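Local coordinates for glycoside hydrolase family 43 (PDB 4QQS), which hydrolyses O-glycosidic bonds, with alpha-L-arabinofuranosidase activity, and probably takes part in xylan degradation, at residues W42-P45 with D49-L52; P116-D119 with S123-D126; F130-G135 with G204-M209; D183-N188 with W234-G239. One frame throughout, in Å; residues are numbered along the deposited sequence. Where two conformers were deposited one is given.

How the interactions relate
Four contacts sample a five-bladed propeller, from an outer hairpin to loops near the predicted catalytic residues. Interaction 1 closes a hairpin in the four-stranded sheet of strands 16-23 to 51-58; the side chain of W42 is about 10 Å from that of D17, the predicted proton acceptor. Interaction 4 lies beyond the chain's centre, 35 Å away between centres, the side chain of E185 about 10 Å from that of the predicted proton donor E195. Interactions 2 and 3 use the two ends of strand 124-131; the first includes D126, predicted to tune that donor, whereas the second lies away from the annotated sites. Interactions 3 and 4 touch directly, W234 CZ3 packing 3.4 Å from Y206 O.

Interaction 1: W42-P45 with D49-L52; sequences WESP and DWEL
E43 and E51 face each other as an antiparallel hydrogen-bonded pair, a worked example of how a hairpin end satisfies its polar groups. E43 N donates to E51 O over 2.9 Å, and E51 N returns the bond to E43 O at the same length, with N-H...O angles of 160° and 157°. A further bond closes the turn side: S44 OG, held anti to its main-chain nitrogen (chi1 175°), donates to D49 O at 2.7 Å, approaching from above the carbonyl plane. That hydroxyl is also bonded to N46 N. The E43 carboxylate is paired with K53 and R26, cations that probably offset its nearness to the carboxylate of E51. A water links E43 O weakly to E51 OE2, but E51 has two conformers, so this bridge is less certain. Apolar contacts lie on the other face. L52 CD1 sits over the five-membered ring of W42, 3.8 Å from its centroid, a CH-pi contact. S44 CB does the same above the six-membered ring of W50, at 3.4 Å, while W42 O comes to the edge of that indole, 3.7 Å from W50 CZ3. The hairpin joins strands 38-44 and 51-58 of a four-stranded propeller blade; W42 and S44 bond through their backbones to L29 and Y27 of strand 26-32, and strand 51-58 forms the outer edge.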
loop_
_atom_site.group_PDB
_atom_site.type_symbol
_atom_site.label_atom_id
_atom_site.label_comp_id
_atom_site.label_asym_id
_atom_site.label_seq_id
_atom_site.Cartn_x
_atom_site.Cartn_y
_atom_site.Cartn_z
ATOM N N TRP A 42 6.429 10.373 8.514
ATOM C CA TRP A 42 5.716 11.315 9.359
ATOM C C TRP A 42 5.232 10.554 10.592
ATOM O O TRP A 42 4.933 9.356 10.526
ATOM C CB TRP A 42 4.506 11.910 8.641
ATOM C CG TRP A 42 4.769 12.727 7.408
ATOM C CD1 TRP A 42 4.697 14.086 7.317
ATOM C CD2 TRP A 42 5.108 12.260 6.088
ATOM N NE1 TRP A 42 4.957 14.492 6.034
ATOM C CE2 TRP A 42 5.212 13.397 5.258
ATOM C CE3 TRP A 42 5.306 10.995 5.520
ATOM C CZ2 TRP A 42 5.519 13.314 3.905
ATOM C CZ3 TRP A 42 5.605 10.923 4.168
ATOM C CH2 TRP A 42 5.708 12.070 3.382
ATOM N N GLU A 43 5.126 11.262 11.710
ATOM C CA GLU A 43 4.689 10.659 12.957
ATOM C C GLU A 43 3.426 11.345 13.477
ATOM O O GLU A 43 3.251 12.561 13.312
ATOM C CB GLU A 43 5.802 10.755 13.997
ATOM C CG GLU A 43 5.514 9.980 15.266
ATOM C CD GLU A 43 6.585 10.147 16.323
ATOM O OE1 GLU A 43 7.777 10.108 15.973
ATOM O OE2 GLU A 43 6.229 10.314 17.507
ATOM N N SER A 44 2.559 10.570 14.134
ATOM C CA SER A 44 1.343 11.090 14.755
ATOM C C SER A 44 1.005 10.294 16.004
ATOM O O SER A 44 1.238 9.094 16.056
ATOM C CB SER A 44 0.179 10.951 13.773
ATOM O OG SER A 44 -1.054 11.330 14.357
ATOM N N PRO A 45 0.377 10.940 16.996
ATOM C CA PRO A 45 -0.135 10.193 18.148
ATOM C C PRO A 45 -1.583 9.749 17.948
ATOM O O PRO A 45 -2.103 8.968 18.753
ATOM C CB PRO A 45 -0.066 11.226 19.276
ATOM C CG PRO A 45 -0.350 12.509 18.589
ATOM C CD PRO A 45 0.324 12.393 17.228
ATOM N N ASP A 49 -3.050 14.535 13.503
ATOM C CA ASP A 49 -1.984 15.531 13.503
ATOM C C ASP A 49 -0.681 14.838 13.138
ATOM O O ASP A 49 -0.292 13.874 13.791
ATOM C CB ASP A 49 -1.873 16.167 14.888
ATOM C CG ASP A 49 -3.194 16.721 15.373
ATOM O OD1 ASP A 49 -3.821 17.483 14.611
ATOM O OD2 ASP A 49 -3.617 16.370 16.497
ATOM N N TRP A 50 -0.023 15.325 12.087
ATOM C CA TRP A 50 1.159 14.671 11.524
ATOM C C TRP A 50 2.345 15.611 11.467
ATOM O O TRP A 50 2.196 16.791 11.121
ATOM C CB TRP A 50 0.883 14.164 10.105
ATOM C CG TRP A 50 -0.107 13.053 10.089
ATOM C CD1 TRP A 50 -1.450 13.163 9.915
ATOM C CD2 TRP A 50 0.166 11.653 10.275
ATOM N NE1 TRP A 50 -2.037 11.923 9.981
ATOM C CE2 TRP A 50 -1.064 10.982 10.206
ATOM C CE3 TRP A 50 1.326 10.906 10.512
ATOM C CZ2 TRP A 50 -1.167 9.598 10.338
ATOM C CZ3 TRP A 50 1.223 9.548 10.669
ATOM C CH2 TRP A 50 -0.018 8.902 10.583
ATOM N N GLU A 51 3.520 15.076 11.804
ATOM C CA GLU A 51 4.757 15.847 11.755
ATOM C C GLU A 51 5.789 15.106 10.900
ATOM O O GLU A 51 6.046 13.917 11.093
ATOM C CB GLU A 51 5.269 16.175 13.157
ATOM C CG GLU A 51 5.620 14.993 13.993
ATOM C CD GLU A 51 6.105 15.368 15.383
ATOM O OE1 GLU A 51 6.599 16.501 15.589
ATOM O OE2 GLU A 51 5.995 14.510 16.275
ATOM N N LEU A 52 6.368 15.816 9.946
ATOM C CA LEU A 52 7.395 15.257 9.084
ATOM C C LEU A 52 8.674 15.024 9.878
ATOM O O LEU A 52 9.131 15.915 10.586
ATOM C CB LEU A 52 7.639 16.235 7.941
ATOM C CG LEU A 52 8.775 15.896 6.982
ATOM C CD1 LEU A 52 8.571 14.536 6.307
ATOM C CD2 LEU A 52 8.933 16.995 5.937
HETATM O O HOH W 1 3.554 13.485 16.341
#

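Interaction 2: P116-D119 with S123-D126; sequences PLFD and SFID
S123 OG is gripped by two groups, the backbone N of L96 and the carboxylate of E147, which probably helps hold the residue just before F124, whose ring receives F118. The contact itself is purely aromatic and illustrates how one edge-to-face pair can pin a loop to a strand. F118 points its edge at the face of F124: the planes stand 60° apart, with centroids 5.0 Å from each other. The leading atom is F118 CE2, poised 3.6 Å above the F124 plane and over the middle of the ring, where it lies 3.7 Å from F124 CG. F118 CZ follows along the same edge, 3.9 Å from F124 CG and 4.1 Å from F124 CB. F118 CG is wedged between the main-chain nitrogen and carbonyl carbon (chi1 64°), a setting that swings the ring from the loop toward the strand. In the propeller, this loop carries the chain from strand 111-112, at the edge of one four-stranded sheet, to strand 124-131 in the next. Two residues beyond F124 on that strand comes D126, predicted to modulate the pKa of the active-site glutamate and to orient both that donor and the substrate; D126 OD2 bonds to G196 N and to a buffer molecule probably from the crystallisation liquor. F118 also meets the ring of Y141 and packs on I98 and L170, and I98 touches F124 as well.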
loop_
_atom_site.group_PDB
_atom_site.type_symbol
_atom_site.label_atom_id
_atom_site.label_comp_id
_atom_site.label_asym_id
_atom_site.label_seq_id
_atom_site.Cartn_x
_atom_site.Cartn_y
_atom_site.Cartn_z
ATOM N N PRO A 116 18.437 -5.974 -4.862
ATOM C CA PRO A 116 17.013 -6.329 -4.849
ATOM C C PRO A 116 16.731 -7.592 -4.037
ATOM O O PRO A 116 17.607 -8.457 -3.846
ATOM C CB PRO A 116 16.709 -6.577 -6.321
ATOM C CG PRO A 116 17.983 -7.102 -6.872
ATOM C CD PRO A 116 19.077 -6.354 -6.134
ATOM N N LEU A 117 15.491 -7.717 -3.590
ATOM C CA LEU A 117 15.060 -8.886 -2.837
ATOM C C LEU A 117 14.982 -10.112 -3.756
ATOM O O LEU A 117 15.342 -11.225 -3.349
ATOM C CB LEU A 117 13.704 -8.596 -2.200
ATOM C CG LEU A 117 13.063 -9.744 -1.428
ATOM C CD1 LEU A 117 13.936 -10.221 -0.267
ATOM C CD2 LEU A 117 11.700 -9.313 -0.922
ATOM N N PHE A 118 14.502 -9.902 -4.977
ATOM C CA PHE A 118 14.497 -10.925 -6.013
ATOM C C PHE A 118 14.597 -10.217 -7.354
ATOM O O PHE A 118 14.361 -9.007 -7.440
ATOM C CB PHE A 118 13.259 -11.842 -5.938
ATOM C CG PHE A 118 11.931 -11.152 -6.183
ATOM C CD1 PHE A 118 11.256 -10.539 -5.137
ATOM C CD2 PHE A 118 11.328 -11.151 -7.444
ATOM C CE1 PHE A 118 10.016 -9.928 -5.342
ATOM C CE2 PHE A 118 10.092 -10.555 -7.646
ATOM C CZ PHE A 118 9.447 -9.937 -6.589
ATOM N N ASP A 119 14.965 -10.959 -8.394
ATOM C CA ASP A 119 15.221 -10.355 -9.693
ATOM C C ASP A 119 14.914 -11.377 -10.767
ATOM O O ASP A 119 15.544 -12.434 -10.810
ATOM C CB ASP A 119 16.685 -9.902 -9.758
ATOM C CG ASP A 119 16.999 -9.047 -10.965
ATOM O OD1 ASP A 119 16.135 -8.893 -11.860
ATOM O OD2 ASP A 119 18.131 -8.507 -10.998
ATOM N N SER A 123 9.701 -6.005 -14.120
ATOM C CA SER A 123 9.395 -4.964 -13.153
ATOM C C SER A 123 8.372 -5.413 -12.117
ATOM O O SER A 123 7.294 -5.921 -12.455
ATOM C CB SER A 123 8.906 -3.707 -13.867
ATOM O OG SER A 123 10.001 -3.020 -14.471
ATOM N N PHE A 124 8.721 -5.197 -10.848
ATOM C CA PHE A 124 7.893 -5.562 -9.709
ATOM C C PHE A 124 7.836 -4.393 -8.748
ATOM O O PHE A 124 8.856 -3.746 -8.497
ATOM C CB PHE A 124 8.467 -6.796 -8.988
ATOM C CG PHE A 124 8.581 -7.985 -9.874
ATOM C CD1 PHE A 124 7.509 -8.837 -10.034
ATOM C CD2 PHE A 124 9.744 -8.246 -10.577
ATOM C CE1 PHE A 124 7.599 -9.930 -10.877
ATOM C CE2 PHE A 124 9.838 -9.341 -11.417
ATOM C CZ PHE A 124 8.773 -10.184 -11.563
ATOM N N ILE A 125 6.645 -4.147 -8.203
ATOM C CA ILE A 125 6.413 -3.046 -7.281
ATOM C C ILE A 125 5.378 -3.438 -6.225
ATOM O O ILE A 125 4.800 -4.529 -6.268
ATOM C CB ILE A 125 5.917 -1.760 -8.012
ATOM C CG1 ILE A 125 4.492 -1.923 -8.561
ATOM C CG2 ILE A 125 6.887 -1.344 -9.124
ATOM C CD1 ILE A 125 3.871 -0.630 -9.029
ATOM N N ASP A 126 5.151 -2.544 -5.270
ATOM C CA ASP A 126 4.019 -2.648 -4.355
ATOM C C ASP A 126 4.063 -3.887 -3.466
ATOM O O ASP A 126 3.027 -4.450 -3.113
ATOM C CB ASP A 126 2.671 -2.571 -5.083
ATOM C CG ASP A 126 2.282 -1.167 -5.501
ATOM O OD1 ASP A 126 3.003 -0.209 -5.182
ATOM O OD2 ASP A 126 1.232 -1.030 -6.168
#

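Interaction 3: F130-G135 with G204-M209; sequences FIDQDG and GKYYMM
A type I beta turn running from D132 to G135 follows strand 124-131, and its first residue, D132, takes the hydroxyl of Y206 from strand 205-212. Y206 OH donates over 2.6 Å to D132 OD2, which accepts through its syn lone pair. The carboxylate approaches the edge of the phenol, near the ring plane, with its own plane turned 74° from that of the ring. The other oxygen is occupied too: Q133 N reaches D132 OD1 at 2.7 Å from above the carboxylate plane, and G135 N closes the turn on D132 O at 2.8 Å. Within the five-bladed propeller these two strands are not hydrogen-bonded neighbours and meet through side chains, the CA atoms of D132 and Y206 being 9.5 Å apart. Beside the polar pair, F130 and Y206 stand with planes at 90°, F130 CE2 lying 3.7 Å from Y206 CE2. The Y206 side chain, its CG anti to the carbonyl carbon (chi1 -58°), spans the gap between the strands. K201 completes the polar cluster around the buried D132 and Y206: its NZ forms a salt bridge with D132 OD1 and hydrogen bonds with Y206 OH and Q133 OE1. P230 packs against both D132 and Y206.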
loop_
_atom_site.group_PDB
_atom_site.type_symbol
_atom_site.label_atom_id
_atom_site.label_comp_id
_atom_site.label_asym_id
_atom_site.label_seq_id
_atom_site.Cartn_x
_atom_site.Cartn_y
_atom_site.Cartn_z
ATOM N N PHE A 130 2.543 -9.750 4.723
ATOM C CA PHE A 130 1.500 -10.122 5.670
ATOM C C PHE A 130 2.018 -11.253 6.541
ATOM O O PHE A 130 2.423 -12.287 6.025
ATOM C CB PHE A 130 0.259 -10.585 4.891
ATOM C CG PHE A 130 -0.790 -11.248 5.747
ATOM C CD1 PHE A 130 -1.538 -10.523 6.655
ATOM C CD2 PHE A 130 -1.016 -12.605 5.648
ATOM C CE1 PHE A 130 -2.499 -11.151 7.444
ATOM C CE2 PHE A 130 -1.959 -13.222 6.423
ATOM C CZ PHE A 130 -2.702 -12.498 7.324
ATOM N N ILE A 131 2.006 -11.044 7.854
ATOM C CA ILE A 131 2.380 -12.078 8.798
ATOM C C ILE A 131 1.086 -12.673 9.369
ATOM O O ILE A 131 0.317 -11.982 10.039
ATOM C CB ILE A 131 3.277 -11.525 9.940
ATOM C CG1 ILE A 131 4.485 -10.757 9.384
ATOM C CG2 ILE A 131 3.729 -12.658 10.847
ATOM C CD1 ILE A 131 5.370 -11.539 8.462
ATOM N N ASP A 132 0.825 -13.946 9.089
ATOM C CA ASP A 132 -0.409 -14.574 9.554
ATOM C C ASP A 132 -0.348 -14.836 11.062
ATOM O O ASP A 132 0.697 -14.705 11.703
ATOM C CB ASP A 132 -0.652 -15.867 8.774
ATOM C CG ASP A 132 -2.117 -16.272 8.702
ATOM O OD1 ASP A 132 -2.979 -15.657 9.369
ATOM O OD2 ASP A 132 -2.386 -17.239 7.971
ATOM N N GLN A 133 -1.487 -15.205 11.626
ATOM C CA GLN A 133 -1.587 -15.440 13.058
ATOM C C GLN A 133 -0.610 -16.516 13.531
ATOM O O GLN A 133 -0.100 -16.443 14.649
ATOM C CB GLN A 133 -3.012 -15.822 13.431
ATOM C CG GLN A 133 -3.984 -14.668 13.372
ATOM C CD GLN A 133 -5.395 -15.095 13.711
ATOM O OE1 GLN A 133 -5.868 -16.139 13.250
ATOM N NE2 GLN A 133 -6.077 -14.299 14.528
ATOM N N ASP A 134 -0.339 -17.501 12.675
ATOM C CA ASP A 134 0.597 -18.571 13.004
ATOM C C ASP A 134 2.052 -18.174 12.783
ATOM O O ASP A 134 2.934 -18.982 13.009
ATOM C CB ASP A 134 0.256 -19.863 12.237
ATOM C CG ASP A 134 0.539 -19.780 10.737
ATOM O OD1 ASP A 134 0.926 -18.712 10.219
ATOM O OD2 ASP A 134 0.341 -20.811 10.051
ATOM N N GLY A 135 2.295 -16.930 12.371
ATOM C CA GLY A 135 3.640 -16.417 12.187
ATOM C C GLY A 135 4.239 -16.607 10.804
ATOM O O GLY A 135 5.374 -16.181 10.569
ATOM N N GLY A 204 -11.355 -15.547 10.589
ATOM C CA GLY A 204 -10.781 -16.705 9.936
ATOM C C GLY A 204 -10.577 -16.585 8.437
ATOM O O GLY A 204 -9.986 -17.478 7.841
ATOM N N LYS A 205 -11.064 -15.510 7.822
ATOM C CA LYS A 205 -10.877 -15.273 6.395
ATOM C C LYS A 205 -9.905 -14.121 6.161
ATOM O O LYS A 205 -9.638 -13.290 7.044
ATOM C CB LYS A 205 -12.216 -14.976 5.719
ATOM C CG LYS A 205 -13.179 -16.159 5.721
ATOM C CD LYS A 205 -14.501 -15.826 5.058
ATOM C CE LYS A 205 -15.449 -17.012 5.088
ATOM N NZ LYS A 205 -16.826 -16.657 4.669
ATOM N N TYR A 206 -9.405 -14.078 4.935
ATOM C CA TYR A 206 -8.389 -13.115 4.540
ATOM C C TYR A 206 -8.986 -12.164 3.513
ATOM O O TYR A 206 -9.675 -12.584 2.592
ATOM C CB TYR A 206 -7.173 -13.837 3.961
ATOM C CG TYR A 206 -6.568 -14.832 4.922
ATOM C CD1 TYR A 206 -7.058 -16.127 5.000
ATOM C CD2 TYR A 206 -5.517 -14.492 5.752
ATOM C CE1 TYR A 206 -6.524 -17.050 5.875
ATOM C CE2 TYR A 206 -4.970 -15.415 6.637
ATOM C CZ TYR A 206 -5.475 -16.701 6.686
ATOM O OH TYR A 206 -4.945 -17.648 7.533
ATOM N N TYR A 207 -8.718 -10.872 3.697
ATOM C CA TYR A 207 -9.286 -9.819 2.863
ATOM C C TYR A 207 -8.151 -9.001 2.277
ATOM O O TYR A 207 -7.367 -8.412 3.011
ATOM C CB TYR A 207 -10.194 -8.912 3.706
ATOM C CG TYR A 207 -11.400 -9.646 4.217
ATOM C CD1 TYR A 207 -11.329 -10.477 5.338
ATOM C CD2 TYR A 207 -12.601 -9.566 3.547
ATOM C CE1 TYR A 207 -12.423 -11.193 5.768
ATOM C CE2 TYR A 207 -13.717 -10.274 3.990
ATOM C CZ TYR A 207 -13.616 -11.077 5.099
ATOM O OH TYR A 207 -14.697 -11.801 5.539
ATOM N N MET A 208 -8.061 -8.974 0.954
ATOM C CA MET A 208 -7.035 -8.215 0.252
ATOM C C MET A 208 -7.693 -6.994 -0.359
ATOM O O MET A 208 -8.492 -7.107 -1.289
ATOM C CB MET A 208 -6.422 -9.035 -0.886
ATOM C CG MET A 208 -5.311 -8.266 -1.621
ATOM S SD MET A 208 -4.878 -8.940 -3.209
ATOM C CE MET A 208 -4.310 -10.542 -2.661
ATOM N N MET A 209 -7.371 -5.834 0.182
ATOM C CA MET A 209 -7.727 -4.574 -0.437
ATOM C C MET A 209 -6.719 -4.292 -1.555
ATOM O O MET A 209 -5.547 -4.663 -1.448
ATOM C CB MET A 209 -7.717 -3.474 0.621
ATOM C CG MET A 209 -8.729 -3.735 1.703
ATOM S SD MET A 209 -8.642 -2.637 3.110
ATOM C CE MET A 209 -9.511 -1.242 2.382
#

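Interaction 4: D183-N188 with W234-G239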
loop_
_atom_site.group_PDB
_atom_site.type_symbol
_atom_site.label_atom_id
_atom_site.label_comp_id
_atom_site.label_asym_id
_atom_site.label_seq_id
_atom_site.Cartn_x
_atom_site.Cartn_y
_atom_site.Cartn_z
ATOM N N ASP A 183 -15.874 -5.473 -14.199
ATOM C CA ASP A 183 -16.182 -4.345 -15.064
ATOM C C ASP A 183 -15.649 -3.019 -14.533
ATOM O O ASP A 183 -15.187 -2.204 -15.320
ATOM C CB ASP A 183 -17.688 -4.239 -15.319
ATOM C CG ASP A 183 -18.188 -5.338 -16.171
ATOM O OD1 ASP A 183 -18.032 -5.216 -17.402
ATOM O OD2 ASP A 183 -18.703 -6.325 -15.602
ATOM N N TRP A 184 -15.722 -2.793 -13.222
ATOM C CA TRP A 184 -15.287 -1.504 -12.667
ATOM C C TRP A 184 -13.781 -1.261 -12.820
ATOM O O TRP A 184 -13.335 -0.140 -12.609
ATOM C CB TRP A 184 -15.688 -1.359 -11.178
ATOM C CG TRP A 184 -14.834 -2.148 -10.250
ATOM C CD1 TRP A 184 -14.963 -3.483 -9.966
ATOM C CD2 TRP A 184 -13.694 -1.700 -9.500
ATOM N NE1 TRP A 184 -13.985 -3.888 -9.098
ATOM C CE2 TRP A 184 -13.191 -2.818 -8.796
ATOM C CE3 TRP A 184 -13.035 -0.476 -9.359
ATOM C CZ2 TRP A 184 -12.097 -2.732 -7.942
ATOM C CZ3 TRP A 184 -11.935 -0.415 -8.527
ATOM C CH2 TRP A 184 -11.484 -1.526 -7.828
ATOM N N GLU A 185 -13.027 -2.303 -13.181
ATOM C CA GLU A 185 -11.562 -2.255 -13.221
ATOM C C GLU A 185 -11.000 -1.925 -14.595
ATOM O O GLU A 185 -9.823 -2.166 -14.845
ATOM C CB GLU A 185 -10.979 -3.593 -12.773
ATOM C CG GLU A 185 -11.436 -3.974 -11.394
ATOM C CD GLU A 185 -10.924 -5.323 -10.942
ATOM O OE1 GLU A 185 -11.111 -6.369 -11.601
ATOM O OE2 GLU A 185 -10.286 -5.363 -9.890
ATOM N N GLY A 186 -11.813 -1.392 -15.494
ATOM C CA GLY A 186 -11.293 -0.908 -16.763
ATOM C C GLY A 186 -10.813 -2.004 -17.686
ATOM O O GLY A 186 -9.780 -1.876 -18.348
ATOM N N ILE A 187 -11.593 -3.070 -17.761
ATOM C CA ILE A 187 -11.180 -4.260 -18.479
ATOM C C ILE A 187 -11.307 -4.156 -19.999
ATOM O O ILE A 187 -10.972 -5.110 -20.695
ATOM C CB ILE A 187 -11.918 -5.504 -17.956
ATOM C CG1 ILE A 187 -13.443 -5.290 -17.981
ATOM C CG2 ILE A 187 -11.408 -5.842 -16.562
ATOM C CD1 ILE A 187 -14.266 -6.528 -17.733
ATOM N N ASN A 188 -11.752 -3.007 -20.515
ATOM C CA ASN A 188 -11.729 -2.743 -21.960
ATOM C C ASN A 188 -10.638 -1.748 -22.370
ATOM O O ASN A 188 -10.591 -1.319 -23.526
ATOM C CB ASN A 188 -13.094 -2.243 -22.439
ATOM C CG ASN A 188 -14.186 -3.275 -22.245
ATOM O OD1 ASN A 188 -13.990 -4.457 -22.518
ATOM N ND2 ASN A 188 -15.333 -2.835 -21.756
ATOM N N TRP A 234 -8.450 -16.261 -4.464
ATOM C CA TRP A 234 -8.932 -14.947 -4.095
ATOM C C TRP A 234 -10.127 -14.574 -4.953
ATOM O O TRP A 234 -10.007 -14.509 -6.175
ATOM C CB TRP A 234 -7.805 -13.928 -4.291
ATOM C CG TRP A 234 -6.747 -14.025 -3.224
ATOM C CD1 TRP A 234 -5.552 -14.701 -3.261
ATOM C CD2 TRP A 234 -6.825 -13.424 -1.933
ATOM N NE1 TRP A 234 -4.894 -14.544 -2.060
ATOM C CE2 TRP A 234 -5.659 -13.768 -1.227
ATOM C CE3 TRP A 234 -7.796 -12.656 -1.294
ATOM C CZ2 TRP A 234 -5.430 -13.326 0.076
ATOM C CZ3 TRP A 234 -7.575 -12.234 0.005
ATOM C CH2 TRP A 234 -6.401 -12.554 0.666
ATOM N N ILE A 235 -11.275 -14.342 -4.306
ATOM C CA ILE A 235 -12.540 -14.086 -4.990
ATOM C C ILE A 235 -12.965 -12.649 -4.700
ATOM O O ILE A 235 -13.154 -12.260 -3.544
ATOM C CB ILE A 235 -13.640 -15.063 -4.546
ATOM C CG1 ILE A 235 -13.210 -16.532 -4.756
ATOM C CG2 ILE A 235 -14.932 -14.748 -5.277
ATOM C CD1 ILE A 235 -12.865 -16.912 -6.190
ATOM N N LYS A 236 -13.096 -11.850 -5.749
ATOM C CA LYS A 236 -13.408 -10.437 -5.584
ATOM C C LYS A 236 -14.829 -10.222 -5.080
ATOM O O LYS A 236 -15.762 -10.940 -5.427
ATOM C CB LYS A 236 -13.189 -9.681 -6.890
ATOM C CG LYS A 236 -11.730 -9.485 -7.175
ATOM C CD LYS A 236 -11.435 -8.947 -8.558
ATOM C CE LYS A 236 -9.941 -8.737 -8.733
ATOM N NZ LYS A 236 -9.590 -8.260 -10.067
ATOM N N TYR A 237 -14.982 -9.194 -4.261
ATOM C CA TYR A 237 -16.290 -8.749 -3.794
ATOM C C TYR A 237 -17.126 -8.241 -4.970
ATOM O O TYR A 237 -16.703 -7.364 -5.735
ATOM C CB TYR A 237 -16.103 -7.648 -2.742
ATOM C CG TYR A 237 -17.392 -7.016 -2.280
ATOM C CD1 TYR A 237 -18.468 -7.790 -1.883
ATOM C CD2 TYR A 237 -17.530 -5.636 -2.250
ATOM C CE1 TYR A 237 -19.654 -7.209 -1.478
ATOM C CE2 TYR A 237 -18.714 -5.037 -1.822
ATOM C CZ TYR A 237 -19.772 -5.832 -1.437
ATOM O OH TYR A 237 -20.957 -5.267 -1.034
ATOM N N SER A 238 -18.343 -8.752 -5.090
ATOM C CA SER A 238 -19.201 -8.389 -6.205
ATOM C C SER A 238 -19.578 -6.910 -6.213
ATOM O O SER A 238 -19.863 -6.343 -7.269
ATOM C CB SER A 238 -20.464 -9.229 -6.171
ATOM O OG SER A 238 -21.250 -8.874 -5.040
ATOM N N GLY A 239 -19.580 -6.283 -5.034
ATOM C CA GLY A 239 -19.960 -4.892 -4.891
ATOM C C GLY A 239 -18.820 -3.897 -4.978
ATOM O O GLY A 239 -19.005 -2.736 -4.639
#
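K236 sets its ammonium group squarely before the carboxylate of E185, the two side chains arriving from opposite directions. NZ is shared between both oxygens: K236 NZ lies 2.9 Å from E185 OE1 and 3.0 Å from E185 OE2, each oxygen offering its syn lone pair. The nitrogen therefore sits in the fork of the group, 3.3 Å from E185 CD, a nearly symmetric bidentate salt bridge. Behind it, K236 CE approaches E185 OE2 at 3.6 Å. The lysine is stretched out, with chi2, chi3 and chi4 all near 180°, so it delivers its charge at full length from strand 235-236 to the loop, the CA atoms of E185 and K236 being 11.3 Å apart. E185 is extended beyond CG as well, and its CG lies 3.3 Å above the plane of the W184 ring, offset toward the rim. Neither charged end depends on its partner alone. E185 OE1 is also held by the backbone N of S181 and of Q182, and E185 OE2 by Y210 OH and N194 ND2; K236 NZ has further bonds to Q179 O, S181 OG and N194 OD1. N194 thus touches both halves of the pair, and it precedes E195, the predicted proton donor, in the sequence. So many donors around a buried carboxylate would probably favour its ionised form. The arrangement is a lysine-glutamate salt bridge inside a hydrogen-bond network, tying the loop between strands 175-178 and 191-202 to the edge strand 235-236 of the five-bladed propeller.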